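Local coordinates for uricase (Bacillus fastidiosus, PDB 4R8X), which catalyses, as a urate oxidase, the oxidation of urate to 5-hydroxyisourate, the first step of the route from urate to (S)-allantoin, at residues Ala108-Ala113 with Thr145-Val150. Sequence-based numbering, arbitrary orientation.
Sequences AVRLEA and TATVEV
R110 reaches across to E149 and joins it in a salt bridge, NH1 standing 2.8 Å from OE1, which is met nearly along its C-O bond. OE1 lies close to the guanidinium plane, yet the carboxylate is turned 85° against that plane. With CG anti to the backbone N (chi1 -180°) and the chain extended to NE, the arginine carries its NE to E112, two residues along the same strand. NE gives a straight bond of 2.9 Å to OE2 of E112, an oxygen that accepts through its anti lone pair. With E112 at NE and E149 at NH1, the edge of the guanidinium is gripped at two positions, which limits its rotation, while CG2 of T147 lies 3.6 Å above its plane, over the centre. Threonine suits this place because its methyl covers the cation while T147 OG1 lies 2.7 Å from a water oxygen that also accepts a weak bond from R110 NH2. An alanine in place of R110 would probably leave E112 and E149 without their shared cation and uncover the methyl of T147. Beneath this network runs a regular antiparallel ladder in the sheet of a T-fold (tunnelling-fold) domain, the unit from which uricases are built: R110-E149 and E112-T147 are non-hydrogen-bonded pairs, whereas V109-V150, L111-V148 and A113-A146 are joined by paired N-H...O bonds. The side chains of these three pairs all lie on the other face, covered by helix 88-102, where V109 touches F99, V150 touches C96 and small A146 meets L88; beta-branched valines fit both an extended backbone and such an apolar layer. Further out on the charged face, E161 is a second acidic partner for R110 NH1, and K50 pairs with OE2 of E149.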
loop_
_atom_site.group_PDB
_atom_site.type_symbol
_atom_site.label_atom_id
_atom_site.label_comp_id
_atom_site.label_asym_id
_atom_site.label_seq_id
_atom_site.Cartn_x
_atom_site.Cartn_y
_atom_site.Cartn_z
ATOM N N ALA D 108 -6.394 -12.150 -31.321
ATOM C CA ALA D 108 -6.855 -12.607 -30.016
ATOM C C ALA D 108 -7.077 -11.418 -29.100
ATOM O O ALA D 108 -6.457 -10.364 -29.280
ATOM C CB ALA D 108 -5.854 -13.579 -29.392
ATOM N N VAL D 109 -8.002 -11.589 -28.157
ATOM C CA VAL D 109 -8.282 -10.588 -27.134
ATOM C C VAL D 109 -8.351 -11.250 -25.762
ATOM O O VAL D 109 -9.047 -12.245 -25.587
ATOM C CB VAL D 109 -9.618 -9.870 -27.408
ATOM C CG1 VAL D 109 -9.913 -8.842 -26.305
ATOM C CG2 VAL D 109 -9.586 -9.195 -28.777
ATOM N N ARG D 110 -7.634 -10.683 -24.795
ATOM C CA ARG D 110 -7.615 -11.218 -23.439
ATOM C C ARG D 110 -8.214 -10.222 -22.466
ATOM O O ARG D 110 -7.793 -9.067 -22.420
ATOM C CB ARG D 110 -6.170 -11.486 -23.012
ATOM C CG ARG D 110 -6.015 -12.057 -21.606
ATOM C CD ARG D 110 -4.543 -12.245 -21.272
ATOM N NE ARG D 110 -4.319 -12.884 -19.975
ATOM C CZ ARG D 110 -4.319 -14.197 -19.797
ATOM N NH1 ARG D 110 -4.544 -14.994 -20.833
ATOM N NH2 ARG D 110 -4.099 -14.720 -18.597
ATOM N N LEU D 111 -9.188 -10.676 -21.693
ATOM C CA LEU D 111 -9.747 -9.873 -20.610
ATOM C C LEU D 111 -9.477 -10.540 -19.278
ATOM O O LEU D 111 -9.685 -11.744 -19.124
ATOM C CB LEU D 111 -11.258 -9.709 -20.780
ATOM C CG LEU D 111 -11.812 -8.463 -21.460
ATOM C CD1 LEU D 111 -11.553 -7.212 -20.617
ATOM C CD2 LEU D 111 -11.268 -8.342 -22.889
ATOM N N GLU D 112 -9.004 -9.741 -18.324
ATOM C CA GLU D 112 -8.855 -10.166 -16.937
ATOM C C GLU D 112 -9.715 -9.250 -16.078
ATOM O O GLU D 112 -9.850 -8.062 -16.379
ATOM C CB GLU D 112 -7.400 -10.037 -16.496
ATOM C CG GLU D 112 -6.457 -10.928 -17.271
ATOM C CD GLU D 112 -4.998 -10.686 -16.940
ATOM O OE1 GLU D 112 -4.709 -9.950 -15.969
ATOM O OE2 GLU D 112 -4.136 -11.228 -17.662
ATOM N N ALA D 113 -10.304 -9.779 -15.014
ATOM C CA ALA D 113 -11.104 -8.920 -14.153
ATOM C C ALA D 113 -10.960 -9.290 -12.695
ATOM O O ALA D 113 -10.832 -10.459 -12.335
ATOM C CB ALA D 113 -12.570 -8.933 -14.589
ATOM N N THR D 145 -12.568 -13.416 -9.163
ATOM C CA THR D 145 -11.690 -13.161 -10.294
ATOM C C THR D 145 -12.122 -13.987 -11.512
ATOM O O THR D 145 -12.793 -15.013 -11.378
ATOM C CB THR D 145 -10.216 -13.497 -9.956
ATOM O OG1 THR D 145 -10.109 -14.887 -9.616
ATOM C CG2 THR D 145 -9.726 -12.645 -8.777
ATOM N N ALA D 146 -11.744 -13.516 -12.699
ATOM C CA ALA D 146 -11.931 -14.287 -13.930
ATOM C C ALA D 146 -11.004 -13.787 -15.023
ATOM O O ALA D 146 -10.611 -12.623 -15.026
ATOM C CB ALA D 146 -13.389 -14.232 -14.388
ATOM N N THR D 147 -10.659 -14.684 -15.944
ATOM C CA THR D 147 -9.937 -14.334 -17.158
ATOM C C THR D 147 -10.576 -15.078 -18.305
ATOM O O THR D 147 -10.917 -16.252 -18.175
ATOM C CB THR D 147 -8.453 -14.761 -17.086
ATOM O OG1 THR D 147 -7.783 -13.999 -16.080
ATOM C CG2 THR D 147 -7.740 -14.521 -18.400
ATOM N N VAL D 148 -10.770 -14.384 -19.420
ATOM C CA VAL D 148 -11.144 -15.061 -20.653
ATOM C C VAL D 148 -10.295 -14.533 -21.789
ATOM O O VAL D 148 -10.152 -13.331 -21.956
ATOM C CB VAL D 148 -12.638 -14.870 -20.998
ATOM C CG1 VAL D 148 -12.967 -15.611 -22.302
ATOM C CG2 VAL D 148 -13.516 -15.390 -19.878
ATOM N N GLU D 149 -9.698 -15.437 -22.565
ATOM C CA GLU D 149 -9.007 -15.030 -23.774
ATOM C C GLU D 149 -9.614 -15.794 -24.945
ATOM O O GLU D 149 -9.780 -17.017 -24.888
ATOM C CB GLU D 149 -7.494 -15.269 -23.685
ATOM C CG GLU D 149 -6.732 -14.750 -24.903
ATOM C CD GLU D 149 -5.219 -14.710 -24.731
ATOM O OE1 GLU D 149 -4.726 -14.839 -23.601
ATOM O OE2 GLU D 149 -4.515 -14.537 -25.736
ATOM N N VAL D 150 -9.974 -15.051 -25.986
ATOM C CA VAL D 150 -10.574 -15.632 -27.175
ATOM C C VAL D 150 -9.653 -15.361 -28.359
ATOM O O VAL D 150 -9.143 -14.252 -28.512
ATOM C CB VAL D 150 -11.977 -15.048 -27.426
ATOM C CG1 VAL D 150 -12.575 -15.629 -28.721
ATOM C CG2 VAL D 150 -12.891 -15.370 -26.262
HETATM O O HOH W 1 -5.116 -13.941 -15.862
#